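Local coordinates for vivid PAS protein VVD (Neurospora crassa, PDB 3D72) that senses blue light through a flavin cofactor held in its LOV-type PAS domain and, on illumination, forms a rapidly exchanging dimer, at residues S35-L40 and S54-Y59; R74-P79 and V114-K119. The protein carries 1 engineered substitution. All coordinates share one frame; numbering follows the deposited sequence.

Contact 1 (S35-L40 and S54-Y59). Engineered in segment 35-40: Val36 (natural residue Cys). With FAD (flavin-adenine dinucleotide), chain C.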
ATOM      1  N   SER A  35       7.047   6.783  -2.953  1.00 19.46           N
ATOM      2  CA  SER A  35       8.283   7.569  -2.952  1.00 18.96           C
ATOM      3  C   SER A  35       9.315   7.071  -3.966  1.00 17.77           C
ATOM      4  O   SER A  35      10.248   7.793  -4.311  1.00 18.94           O
ATOM      5  CB  SER A  35       8.927   7.565  -1.560  1.00 19.90           C
ATOM      6  OG  SER A  35       9.799   6.460  -1.378  1.00 22.22           O
ATOM      7  N   VAL A  36       9.148   5.839  -4.436  1.00 16.54           N
ATOM      8  CA  VAL A  36      10.075   5.252  -5.393  1.00 15.16           C
ATOM      9  C   VAL A  36       9.782   5.733  -6.805  1.00 13.89           C
ATOM     10  O   VAL A  36       8.765   6.377  -7.043  1.00 12.18           O
ATOM     11  CB  VAL A  36       9.977   3.710  -5.388  1.00 15.05           C
ATOM     12  CG1 VAL A  36      10.120   3.192  -3.969  1.00 17.40           C
ATOM     13  CG2 VAL A  36       8.651   3.260  -5.986  1.00 16.48           C
ATOM     14  N   ALA A  37      10.685   5.435  -7.733  1.00 11.98           N
ATOM     15  CA  ALA A  37      10.466   5.817  -9.126  1.00 11.12           C
ATOM     16  C   ALA A  37       9.478   4.814  -9.712  1.00 10.30           C
ATOM     17  O   ALA A  37       9.743   3.615  -9.766  1.00  9.38           O
ATOM     18  CB  ALA A  37      11.777   5.787  -9.908  1.00 12.42           C
ATOM     19  N   LEU A  38       8.321   5.296 -10.138  1.00  8.96           N
ATOM     20  CA  LEU A  38       7.330   4.390 -10.699  1.00  7.70           C
ATOM     21  C   LEU A  38       6.467   5.105 -11.702  1.00  7.36           C
ATOM     22  O   LEU A  38       6.398   6.328 -11.709  1.00  7.76           O
ATOM     23  CB  LEU A  38       6.431   3.804  -9.602  1.00 10.46           C
ATOM     24  CG  LEU A  38       5.484   4.713  -8.812  1.00  9.56           C
ATOM     25  CD1 LEU A  38       4.232   5.023  -9.635  1.00 11.44           C
ATOM     26  CD2 LEU A  38       5.080   4.012  -7.512  1.00 12.94           C
ATOM     27  N   ILE A  39       5.839   4.321 -12.563  1.00  7.21           N
ATOM     28  CA  ILE A  39       4.906   4.869 -13.542  1.00  7.69           C
ATOM     29  C   ILE A  39       3.758   3.889 -13.717  1.00  7.86           C
ATOM     30  O   ILE A  39       3.886   2.700 -13.439  1.00  8.19           O
ATOM     31  CB  ILE A  39       5.565   5.154 -14.916  1.00  9.34           C
ATOM     32  CG1 ILE A  39       6.056   3.864 -15.568  1.00  9.90           C
ATOM     33  CG2 ILE A  39       6.715   6.127 -14.738  1.00 10.19           C
ATOM     34  CD1 ILE A  39       6.534   4.077 -17.003  1.00 12.00           C
ATOM     35  N   LEU A  40       2.613   4.398 -14.149  1.00  5.77           N
ATOM     36  CA  LEU A  40       1.453   3.555 -14.382  1.00  7.71           C
ATOM     37  C   LEU A  40       1.072   3.775 -15.841  1.00  8.10           C
ATOM     38  O   LEU A  40       1.000   4.924 -16.291  1.00  8.50           O
ATOM     39  CB  LEU A  40       0.278   3.976 -13.492  1.00  7.36           C
ATOM     40  CG  LEU A  40      -0.902   2.994 -13.522  1.00  8.57           C
ATOM     41  CD1 LEU A  40      -0.599   1.789 -12.624  1.00  7.52           C
ATOM     42  CD2 LEU A  40      -2.162   3.699 -13.034  1.00  8.92           C
ATOM     43  N   SER A  54       5.691   9.079 -11.069  1.00  9.09           N
ATOM     44  CA  SER A  54       6.066   9.587  -9.756  1.00  9.61           C
ATOM     45  C   SER A  54       7.156  10.637  -9.894  1.00 10.13           C
ATOM     46  O   SER A  54       7.886  10.665 -10.886  1.00 10.45           O
ATOM     47  CB  SER A  54       6.561   8.457  -8.848  1.00 10.86           C
ATOM     48  OG  SER A  54       7.895   8.099  -9.149  1.00 10.04           O
ATOM     49  N   GLU A  55       7.268  11.501  -8.896  1.00 11.08           N
ATOM     50  CA  GLU A  55       8.286  12.533  -8.948  1.00 12.48           C
ATOM     51  C   GLU A  55       9.690  11.946  -9.033  1.00 11.98           C
ATOM     52  O   GLU A  55      10.570  12.535  -9.648  1.00 12.06           O
ATOM     53  CB  GLU A  55       8.149  13.459  -7.741  1.00 15.57           C
ATOM     54  CG  GLU A  55       6.830  14.207  -7.751  1.00 22.18           C
ATOM     55  CD  GLU A  55       6.904  15.551  -7.057  1.00 25.80           C
ATOM     56  OE1 GLU A  55       5.914  16.311  -7.136  1.00 28.98           O
ATOM     57  OE2 GLU A  55       7.946  15.848  -6.432  1.00 28.55           O
ATOM     58  N   ALA A  56       9.896  10.776  -8.434  1.00 11.62           N
ATOM     59  CA  ALA A  56      11.210  10.136  -8.474  1.00 11.48           C
ATOM     60  C   ALA A  56      11.571   9.665  -9.884  1.00 11.58           C
ATOM     61  O   ALA A  56      12.755   9.649 -10.255  1.00 12.25           O
ATOM     62  CB  ALA A  56      11.259   8.960  -7.497  1.00 11.79           C
ATOM     63  N   PHE A  57      10.564   9.259 -10.658  1.00 10.53           N
ATOM     64  CA  PHE A  57      10.791   8.829 -12.038  1.00 11.62           C
ATOM     65  C   PHE A  57      11.174  10.046 -12.874  1.00 11.77           C
ATOM     66  O   PHE A  57      12.069   9.977 -13.711  1.00 12.72           O
ATOM     67  CB  PHE A  57       9.519   8.200 -12.620  1.00 10.54           C
ATOM     68  CG  PHE A  57       9.578   7.954 -14.100  1.00 10.15           C
ATOM     69  CD1 PHE A  57      10.155   6.794 -14.604  1.00 10.05           C
ATOM     70  CD2 PHE A  57       9.060   8.889 -14.995  1.00  9.04           C
ATOM     71  CE1 PHE A  57      10.213   6.557 -15.972  1.00  9.02           C
ATOM     72  CE2 PHE A  57       9.113   8.665 -16.371  1.00  9.66           C
ATOM     73  CZ  PHE A  57       9.691   7.499 -16.864  1.00  8.63           C
ATOM     74  N   LEU A  58      10.477  11.157 -12.659  1.00 13.13           N
ATOM     75  CA  LEU A  58      10.769  12.378 -13.409  1.00 13.19           C
ATOM     76  C   LEU A  58      12.169  12.877 -13.075  1.00 13.93           C
ATOM     77  O   LEU A  58      12.907  13.335 -13.953  1.00 14.60           O
ATOM     78  CB  LEU A  58       9.739  13.457 -13.079  1.00 13.73           C
ATOM     79  CG  LEU A  58       8.293  13.087 -13.411  1.00 15.02           C
ATOM     80  CD1 LEU A  58       7.363  14.210 -12.955  1.00 14.99           C
ATOM     81  CD2 LEU A  58       8.161  12.833 -14.907  1.00 15.42           C
ATOM     82  N   TYR A  59      12.532  12.782 -11.800  1.00 14.76           N
ATOM     83  CA  TYR A  59      13.848  13.222 -11.366  1.00 15.40           C
ATOM     84  C   TYR A  59      14.935  12.341 -11.976  1.00 14.92           C
ATOM     85  O   TYR A  59      15.944  12.838 -12.498  1.00 15.67           O
ATOM     86  CB  TYR A  59      13.950  13.165  -9.847  1.00 16.06           C
ATOM     87  CG  TYR A  59      15.276  13.649  -9.325  1.00 17.69           C
ATOM     88  CD1 TYR A  59      15.916  12.986  -8.284  1.00 18.95           C
ATOM     89  CD2 TYR A  59      15.887  14.777  -9.865  1.00 18.85           C
ATOM     90  CE1 TYR A  59      17.132  13.435  -7.787  1.00 19.51           C
ATOM     91  CE2 TYR A  59      17.104  15.235  -9.381  1.00 20.24           C
ATOM     92  CZ  TYR A  59      17.718  14.559  -8.342  1.00 19.58           C
ATOM     93  OH  TYR A  59      18.914  15.010  -7.847  1.00 20.41           O
TER
HETATM   94  PA  FAD C 201       8.517  -3.314 -30.290  1.00 23.41           P
HETATM   95  O1A FAD C 201       8.520  -1.876 -30.677  1.00 23.22           O
HETATM   96  O2A FAD C 201       7.608  -4.222 -31.028  1.00 24.57           O
HETATM   97  O5B FAD C 201      10.010  -3.845 -30.375  1.00 25.58           O
HETATM   98  C5B FAD C 201      10.391  -5.207 -30.095  1.00 30.77           C
HETATM   99  C4B FAD C 201      11.839  -5.380 -30.544  1.00 34.35           C
HETATM  100  O4B FAD C 201      12.183  -6.759 -30.322  1.00 35.98           O
HETATM  101  C3B FAD C 201      12.110  -5.066 -32.031  1.00 35.60           C
HETATM  102  O3B FAD C 201      13.140  -4.138 -32.252  1.00 36.52           O
HETATM  103  C2B FAD C 201      12.382  -6.416 -32.684  1.00 36.61           C
HETATM  104  O2B FAD C 201      13.364  -6.468 -33.686  1.00 36.34           O
HETATM  105  C1B FAD C 201      12.658  -7.379 -31.525  1.00 37.48           C
HETATM  106  N9A FAD C 201      11.963  -8.648 -31.625  1.00 39.82           N
HETATM  107  C8A FAD C 201      10.614  -8.866 -31.676  1.00 40.70           C
HETATM  108  N7A FAD C 201      10.273 -10.130 -31.778  1.00 41.33           N
HETATM  109  C5A FAD C 201      11.489 -10.791 -31.823  1.00 41.49           C
HETATM  110  C6A FAD C 201      11.815 -12.190 -31.924  1.00 42.38           C
HETATM  111  N6A FAD C 201      10.869 -13.128 -32.023  1.00 42.83           N
HETATM  112  N1A FAD C 201      13.133 -12.544 -31.937  1.00 42.92           N
HETATM  113  C2A FAD C 201      14.071 -11.564 -31.838  1.00 42.81           C
HETATM  114  N3A FAD C 201      13.885 -10.228 -31.729  1.00 42.45           N
HETATM  115  C4A FAD C 201      12.518  -9.912 -31.735  1.00 41.33           C
HETATM  116  N1  FAD C 201      10.882   0.688 -21.343  1.00  8.83           N
HETATM  117  C2  FAD C 201      12.036   1.346 -21.065  1.00  8.51           C
HETATM  118  O2  FAD C 201      12.997   1.368 -21.855  1.00 10.03           O
HETATM  119  N3  FAD C 201      12.171   2.014 -19.838  1.00 10.52           N
HETATM  120  C4  FAD C 201      11.184   2.088 -18.853  1.00  7.73           C
HETATM  121  O4  FAD C 201      11.411   2.703 -17.786  1.00  9.07           O
HETATM  122  C4X FAD C 201       9.993   1.391 -19.145  1.00  8.10           C
HETATM  123  N5  FAD C 201       8.943   1.425 -18.209  1.00  7.42           N
HETATM  124  C5X FAD C 201       7.780   0.743 -18.520  1.00  8.45           C
HETATM  125  C6  FAD C 201       6.701   0.765 -17.583  1.00  6.95           C
HETATM  126  C7  FAD C 201       5.505   0.140 -17.842  1.00  8.46           C
HETATM  127  C7M FAD C 201       4.421   0.206 -16.758  1.00  8.59           C
HETATM  128  C8  FAD C 201       5.290  -0.511 -19.083  1.00  8.01           C
HETATM  129  C8M FAD C 201       3.988  -1.197 -19.441  1.00  8.58           C
HETATM  130  C9  FAD C 201       6.367  -0.552 -20.041  1.00  7.76           C
HETATM  131  C9A FAD C 201       7.603   0.068 -19.790  1.00  7.81           C
HETATM  132  N10 FAD C 201       8.716   0.042 -20.725  1.00  7.68           N
HETATM  133  C10 FAD C 201       9.865   0.736 -20.416  1.00  8.09           C
HETATM  134  C1' FAD C 201       8.658  -0.692 -22.020  1.00  8.15           C
HETATM  135  C2' FAD C 201       8.074  -0.053 -23.255  1.00  9.72           C
HETATM  136  O2' FAD C 201       6.952   0.750 -22.870  1.00  9.41           O
HETATM  137  C3' FAD C 201       7.718  -1.192 -24.239  1.00  9.13           C
HETATM  138  O3' FAD C 201       6.755  -2.043 -23.621  1.00 10.38           O
HETATM  139  C4' FAD C 201       8.961  -2.056 -24.640  1.00 10.48           C
HETATM  140  O4' FAD C 201       9.871  -1.253 -25.368  1.00 10.12           O
HETATM  141  C5' FAD C 201       8.589  -3.295 -25.469  1.00 12.63           C
HETATM  142  O5' FAD C 201       7.445  -3.050 -26.303  1.00 14.91           O
HETATM  143  P   FAD C 201       7.545  -2.326 -27.712  1.00 16.53           P
HETATM  144  O1P FAD C 201       6.177  -1.928 -28.054  1.00 16.28           O
HETATM  145  O2P FAD C 201       8.550  -1.236 -27.669  1.00 14.47           O
HETATM  146  O3P FAD C 201       8.042  -3.420 -28.775  1.00 20.21           O
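Ile39 sets its CG2 methyl squarely over the ring of Phe57, 3.4 Å from the centroid and 10° off the ring normal, a CH-pi contact in which all six ring carbons lie within 4 Å of the one methyl. The two side chains run obliquely to each other. Phe57 reaches this place because its CG stands anti to the backbone N (chi1 170°), which carries the ring off the first turn of helix 55-61 to lie under the Ile39 methyl. The two branches of Ile39 divide the work: while CG2 covers the phenyl face, CG1 and CD1 lead to the flavin, where CD1 comes within 3.4 Å of FAD C6. The carbonyl oxygen FAD O4 lies at the edge of the same phenyl ring, near its plane, though Ile39 is the residue of this contact that lines the flavin pocket. Such a side chain, wedged between chromophore and helix, belongs to the flavin pocket of a LOV domain, a PAS fold whose helices pack against an antiparallel sheet. Toward the N-terminal end of segment 35-40 the contact turns polar. Ser54 is the N-cap of helix 55-61, its OG accepting from Phe57 N in a capping bond. With its own proton the same hydroxyl donates to Val36 O at 2.9 Å, in the carbonyl plane and on a lone pair. Ser54 N meanwhile gives a nearly straight bond of 2.9 Å to Leu38 O, with an angle of 171° at the hydrogen. The helix start is thus tied to segment 35-40 at two carbonyls, that of the engineered Val36 and that of Leu38. Beside these bonds two alanines meet: Ala37 CB lies 4.0 Å from Ala56 CB, whose methyl also rests 3.5 Å from Ser35 O.

Contact 2 (R74-P79 and V114-K119). With FAD (flavin-adenine dinucleotide), chain C.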
ATOM      1  N   ARG A  74       8.818   3.599 -24.181  1.00  9.71           N
ATOM      2  CA  ARG A  74       9.978   3.233 -24.991  1.00 10.00           C
ATOM      3  C   ARG A  74      10.831   4.426 -25.411  1.00  9.81           C
ATOM      4  O   ARG A  74      11.963   4.234 -25.858  1.00 10.56           O
ATOM      5  CB  ARG A  74       9.557   2.444 -26.242  1.00  9.64           C
ATOM      6  CG  ARG A  74       8.844   3.271 -27.300  1.00  9.17           C
ATOM      7  CD  ARG A  74       8.648   2.467 -28.590  1.00  9.04           C
ATOM      8  NE  ARG A  74       7.592   1.463 -28.474  1.00  9.67           N
ATOM      9  CZ  ARG A  74       6.290   1.721 -28.541  1.00  8.70           C
ATOM     10  NH1 ARG A  74       5.410   0.731 -28.419  1.00 11.13           N
ATOM     11  NH2 ARG A  74       5.862   2.957 -28.746  1.00 10.71           N
ATOM     12  N   PHE A  75      10.318   5.647 -25.266  1.00  9.99           N
ATOM     13  CA  PHE A  75      11.106   6.817 -25.665  1.00 10.74           C
ATOM     14  C   PHE A  75      12.422   6.917 -24.897  1.00 10.89           C
ATOM     15  O   PHE A  75      13.354   7.563 -25.351  1.00 11.82           O
ATOM     16  CB  PHE A  75      10.300   8.117 -25.494  1.00 12.11           C
ATOM     17  CG  PHE A  75      10.064   8.517 -24.064  1.00 10.76           C
ATOM     18  CD1 PHE A  75      11.028   9.231 -23.352  1.00 12.10           C
ATOM     19  CD2 PHE A  75       8.865   8.194 -23.428  1.00 10.82           C
ATOM     20  CE1 PHE A  75      10.807   9.609 -22.032  1.00 11.55           C
ATOM     21  CE2 PHE A  75       8.640   8.571 -22.105  1.00 12.58           C
ATOM     22  CZ  PHE A  75       9.606   9.280 -21.407  1.00 12.79           C
ATOM     23  N   LEU A  76      12.496   6.275 -23.735  1.00 10.45           N
ATOM     24  CA  LEU A  76      13.715   6.309 -22.934  1.00 11.04           C
ATOM     25  C   LEU A  76      14.830   5.497 -23.588  1.00 11.58           C
ATOM     26  O   LEU A  76      15.988   5.595 -23.187  1.00 11.92           O
ATOM     27  CB  LEU A  76      13.452   5.755 -21.522  1.00 11.57           C
ATOM     28  CG  LEU A  76      12.578   6.598 -20.585  1.00 10.34           C
ATOM     29  CD1 LEU A  76      12.352   5.848 -19.276  1.00 11.21           C
ATOM     30  CD2 LEU A  76      13.253   7.930 -20.311  1.00 11.82           C
ATOM     31  N   GLN A  77      14.484   4.696 -24.590  1.00 11.26           N
ATOM     32  CA  GLN A  77      15.476   3.859 -25.249  1.00 12.07           C
ATOM     33  C   GLN A  77      16.374   4.586 -26.234  1.00 13.59           C
ATOM     34  O   GLN A  77      17.278   3.983 -26.809  1.00 13.54           O
ATOM     35  CB  GLN A  77      14.779   2.676 -25.918  1.00 11.13           C
ATOM     36  CG  GLN A  77      14.286   1.649 -24.898  1.00 10.60           C
ATOM     37  CD  GLN A  77      13.094   0.864 -25.380  1.00 11.84           C
ATOM     38  OE1 GLN A  77      12.898   0.678 -26.587  1.00 11.68           O
ATOM     39  NE2 GLN A  77      12.287   0.375 -24.433  1.00  9.89           N
ATOM     40  N   SER A  78      16.140   5.881 -26.403  1.00 14.38           N
ATOM     41  CA  SER A  78      16.950   6.690 -27.312  1.00 15.72           C
ATOM     42  C   SER A  78      17.384   7.985 -26.634  1.00 15.53           C
ATOM     43  O   SER A  78      16.617   8.605 -25.902  1.00 13.49           O
ATOM     44  CB  SER A  78      16.162   7.019 -28.579  1.00 17.07           C
ATOM     45  OG  SER A  78      16.971   7.726 -29.504  1.00 20.69           O
ATOM     46  N   PRO A  79      18.631   8.421 -26.876  1.00 16.35           N
ATOM     47  CA  PRO A  79      19.101   9.658 -26.254  1.00 18.63           C
ATOM     48  C   PRO A  79      18.378  10.900 -26.762  1.00 20.28           C
ATOM     49  O   PRO A  79      18.480  11.973 -26.171  1.00 21.44           O
ATOM     50  CB  PRO A  79      20.595   9.667 -26.582  1.00 17.72           C
ATOM     51  CG  PRO A  79      20.667   8.909 -27.865  1.00 17.79           C
ATOM     52  CD  PRO A  79      19.705   7.769 -27.645  1.00 17.01           C
ATOM     53  N   VAL A 114      17.613  -2.663 -18.884  1.00 13.94           N
ATOM     54  CA  VAL A 114      17.549  -2.095 -20.219  1.00 13.85           C
ATOM     55  C   VAL A 114      18.300  -0.780 -20.290  1.00 13.09           C
ATOM     56  O   VAL A 114      18.251   0.031 -19.368  1.00 13.26           O
ATOM     57  CB  VAL A 114      16.069  -1.870 -20.661  1.00 14.38           C
ATOM     58  CG1 VAL A 114      15.378  -0.895 -19.730  1.00 14.40           C
ATOM     59  CG2 VAL A 114      16.025  -1.352 -22.097  1.00 15.37           C
ATOM     60  N   VAL A 115      19.023  -0.579 -21.384  1.00 12.47           N
ATOM     61  CA  VAL A 115      19.755   0.660 -21.554  1.00 13.48           C
ATOM     62  C   VAL A 115      18.752   1.767 -21.848  1.00 13.13           C
ATOM     63  O   VAL A 115      17.919   1.631 -22.740  1.00 13.09           O
ATOM     64  CB  VAL A 115      20.767   0.561 -22.714  1.00 13.52           C
ATOM     65  CG1 VAL A 115      21.379   1.927 -22.985  1.00 14.71           C
ATOM     66  CG2 VAL A 115      21.860  -0.435 -22.355  1.00 14.65           C
ATOM     67  N   ASN A 116      18.828   2.844 -21.071  1.00 12.69           N
ATOM     68  CA  ASN A 116      17.950   4.000 -21.225  1.00 12.45           C
ATOM     69  C   ASN A 116      18.779   5.278 -21.233  1.00 12.71           C
ATOM     70  O   ASN A 116      19.977   5.273 -20.925  1.00 12.68           O
ATOM     71  CB  ASN A 116      16.928   4.077 -20.075  1.00 11.40           C
ATOM     72  CG  ASN A 116      15.691   3.193 -20.297  1.00 12.60           C
ATOM     73  OD1 ASN A 116      14.762   3.214 -19.488  1.00 11.96           O
ATOM     74  ND2 ASN A 116      15.674   2.427 -21.383  1.00 11.57           N
ATOM     75  N   PHE A 117      18.140   6.383 -21.585  1.00 12.66           N
ATOM     76  CA  PHE A 117      18.828   7.664 -21.643  1.00 13.46           C
ATOM     77  C   PHE A 117      18.000   8.763 -20.989  1.00 14.51           C
ATOM     78  O   PHE A 117      16.793   8.846 -21.203  1.00 13.30           O
ATOM     79  CB  PHE A 117      19.106   8.038 -23.104  1.00 13.36           C
ATOM     80  CG  PHE A 117      19.948   7.038 -23.833  1.00 12.41           C
ATOM     81  CD1 PHE A 117      21.334   7.155 -23.849  1.00 13.19           C
ATOM     82  CD2 PHE A 117      19.355   5.961 -24.476  1.00 11.53           C
ATOM     83  CE1 PHE A 117      22.122   6.200 -24.485  1.00 12.62           C
ATOM     84  CE2 PHE A 117      20.124   4.994 -25.115  1.00 11.49           C
ATOM     85  CZ  PHE A 117      21.523   5.119 -25.122  1.00 12.48           C
ATOM     86  N   LYS A 118      18.663   9.586 -20.195  1.00 14.80           N
ATOM     87  CA  LYS A 118      17.999  10.686 -19.525  1.00 16.23           C
ATOM     88  C   LYS A 118      17.790  11.770 -20.580  1.00 16.54           C
ATOM     89  O   LYS A 118      18.328  11.690 -21.686  1.00 16.79           O
ATOM     90  CB  LYS A 118      18.863  11.186 -18.369  1.00 16.50           C
ATOM     91  CG  LYS A 118      19.234  10.092 -17.369  1.00 17.20           C
ATOM     92  CD  LYS A 118      19.881  10.679 -16.134  1.00 19.28           C
ATOM     93  CE  LYS A 118      20.185   9.607 -15.101  1.00 20.13           C
ATOM     94  NZ  LYS A 118      20.674  10.209 -13.829  1.00 20.33           N
ATOM     95  N   LYS A 119      16.984  12.803 -20.242  1.00 17.83           N
ATOM     96  CA  LYS A 119      16.688  13.886 -21.169  1.00 19.43           C
ATOM     97  C   LYS A 119      17.937  14.545 -21.752  1.00 20.04           C
ATOM     98  O   LYS A 119      17.960  14.915 -22.929  1.00 20.30           O
ATOM     99  CB  LYS A 119      15.834  14.951 -20.460  1.00 19.66           C
ATOM    100  CG  LYS A 119      15.434  16.153 -21.333  1.00 21.76           C
ATOM    101  CD  LYS A 119      14.614  17.166 -20.535  1.00 23.79           C
ATOM    102  CE  LYS A 119      14.348  18.434 -21.336  1.00 24.49           C
ATOM    103  NZ  LYS A 119      13.645  18.140 -22.611  1.00 26.32           N
TER
HETATM  104  PA  FAD C 201       8.517  -3.314 -30.290  1.00 23.41           P
HETATM  105  O1A FAD C 201       8.520  -1.876 -30.677  1.00 23.22           O
HETATM  106  O2A FAD C 201       7.608  -4.222 -31.028  1.00 24.57           O
HETATM  107  O5B FAD C 201      10.010  -3.845 -30.375  1.00 25.58           O
HETATM  108  C5B FAD C 201      10.391  -5.207 -30.095  1.00 30.77           C
HETATM  109  C4B FAD C 201      11.839  -5.380 -30.544  1.00 34.35           C
HETATM  110  O4B FAD C 201      12.183  -6.759 -30.322  1.00 35.98           O
HETATM  111  C3B FAD C 201      12.110  -5.066 -32.031  1.00 35.60           C
HETATM  112  O3B FAD C 201      13.140  -4.138 -32.252  1.00 36.52           O
HETATM  113  C2B FAD C 201      12.382  -6.416 -32.684  1.00 36.61           C
HETATM  114  O2B FAD C 201      13.364  -6.468 -33.686  1.00 36.34           O
HETATM  115  C1B FAD C 201      12.658  -7.379 -31.525  1.00 37.48           C
HETATM  116  N9A FAD C 201      11.963  -8.648 -31.625  1.00 39.82           N
HETATM  117  C8A FAD C 201      10.614  -8.866 -31.676  1.00 40.70           C
HETATM  118  N7A FAD C 201      10.273 -10.130 -31.778  1.00 41.33           N
HETATM  119  C5A FAD C 201      11.489 -10.791 -31.823  1.00 41.49           C
HETATM  120  C6A FAD C 201      11.815 -12.190 -31.924  1.00 42.38           C
HETATM  121  N6A FAD C 201      10.869 -13.128 -32.023  1.00 42.83           N
HETATM  122  N1A FAD C 201      13.133 -12.544 -31.937  1.00 42.92           N
HETATM  123  C2A FAD C 201      14.071 -11.564 -31.838  1.00 42.81           C
HETATM  124  N3A FAD C 201      13.885 -10.228 -31.729  1.00 42.45           N
HETATM  125  C4A FAD C 201      12.518  -9.912 -31.735  1.00 41.33           C
HETATM  126  N1  FAD C 201      10.882   0.688 -21.343  1.00  8.83           N
HETATM  127  C2  FAD C 201      12.036   1.346 -21.065  1.00  8.51           C
HETATM  128  O2  FAD C 201      12.997   1.368 -21.855  1.00 10.03           O
HETATM  129  N3  FAD C 201      12.171   2.014 -19.838  1.00 10.52           N
HETATM  130  C4  FAD C 201      11.184   2.088 -18.853  1.00  7.73           C
HETATM  131  O4  FAD C 201      11.411   2.703 -17.786  1.00  9.07           O
HETATM  132  C4X FAD C 201       9.993   1.391 -19.145  1.00  8.10           C
HETATM  133  N5  FAD C 201       8.943   1.425 -18.209  1.00  7.42           N
HETATM  134  C5X FAD C 201       7.780   0.743 -18.520  1.00  8.45           C
HETATM  135  C6  FAD C 201       6.701   0.765 -17.583  1.00  6.95           C
HETATM  136  C7  FAD C 201       5.505   0.140 -17.842  1.00  8.46           C
HETATM  137  C7M FAD C 201       4.421   0.206 -16.758  1.00  8.59           C
HETATM  138  C8  FAD C 201       5.290  -0.511 -19.083  1.00  8.01           C
HETATM  139  C8M FAD C 201       3.988  -1.197 -19.441  1.00  8.58           C
HETATM  140  C9  FAD C 201       6.367  -0.552 -20.041  1.00  7.76           C
HETATM  141  C9A FAD C 201       7.603   0.068 -19.790  1.00  7.81           C
HETATM  142  N10 FAD C 201       8.716   0.042 -20.725  1.00  7.68           N
HETATM  143  C10 FAD C 201       9.865   0.736 -20.416  1.00  8.09           C
HETATM  144  C1' FAD C 201       8.658  -0.692 -22.020  1.00  8.15           C
HETATM  145  C2' FAD C 201       8.074  -0.053 -23.255  1.00  9.72           C
HETATM  146  O2' FAD C 201       6.952   0.750 -22.870  1.00  9.41           O
HETATM  147  C3' FAD C 201       7.718  -1.192 -24.239  1.00  9.13           C
HETATM  148  O3' FAD C 201       6.755  -2.043 -23.621  1.00 10.38           O
HETATM  149  C4' FAD C 201       8.961  -2.056 -24.640  1.00 10.48           C
HETATM  150  O4' FAD C 201       9.871  -1.253 -25.368  1.00 10.12           O
HETATM  151  C5' FAD C 201       8.589  -3.295 -25.469  1.00 12.63           C
HETATM  152  O5' FAD C 201       7.445  -3.050 -26.303  1.00 14.91           O
HETATM  153  P   FAD C 201       7.545  -2.326 -27.712  1.00 16.53           P
HETATM  154  O1P FAD C 201       6.177  -1.928 -28.054  1.00 16.28           O
HETATM  155  O2P FAD C 201       8.550  -1.236 -27.669  1.00 14.47           O
HETATM  156  O3P FAD C 201       8.042  -3.420 -28.775  1.00 20.21           O
HETATM  157  O   HOH W   1      15.358   9.418 -23.462  1.00 13.30           O
HETATM  158  O   HOH W   2      19.360  14.519 -25.000  1.00 24.84           O
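Over one face of the Phe117 ring lies the Pro79 pyrrolidine, its CD 3.7 Å from the ring centroid and 14° off the normal in a CH-pi contact; the two side chains lie side by side and point the same way. Phe117 CG stands opposite its own carbonyl carbon and beside the backbone N, which brings the ring onto Pro79. At the edge of the phenyl, near its plane, are the carbonyl oxygens of Leu76 and Gln77. Leu76 O is also the acceptor for Phe117 N at 2.8 Å, and the CA of Asn116 makes a CA-H...O contact with it.

The amides of Asn116 and Gln77, their planes 29° apart, both turn to the flavin. Asn116 reads the pyrimidine side with two bonds: OD1 accepts from FAD N3 along a nearly straight line (173°), while ND2 donates to FAD O2 at 2.9 Å. ND2 also donates to Val115 O from above that carbonyl's plane, and OD1 accepts a second bond from Asn126; these four bonds together should hold the amide's rotation. Gln77 NE2 grips the same FAD O2 at 2.9 Å and the ribityl FAD O4' at 3.1 Å, its OE1 being held by Arg89. This polar reading of the flavin rim is characteristic of LOV domains. The Arg74 guanidinium meets the phosphate edge-on, NH1 reaching FAD O1P at 2.8 Å and NE binding FAD O2P, with Asp47 as a salt-bridge partner at NH2.

Segment 74-79, 3-10 over residues 74-77, lies against the end of strand 110-117, an outermost strand of the sheet within this chain, whose inner neighbour is strand 123-134. Leu76 packs on helix 55-61, and Gln77 touches helix 94-106.

In the fold
Read from the N terminus, the chain shows two closures in series, neither nested in nor crossing the other. Contact 1 closes a short loop of 13 residues that holds the end of strand 38-42 and all of strand 50-53, bringing the start of helix 55-61 back onto the beginning of the first strand. Contact 2 opens afterwards and spans a longer excursion that includes helix 94-106, returning to the end of strand 110-117. Their strands lie in the same five-stranded antiparallel sheet, and their centres are about 15 Å apart. Phe57 and Leu76 pack together where the two contacts meet, and both contacts touch the FAD, joining the helical side of the PAS fold to its sheet around one cofactor.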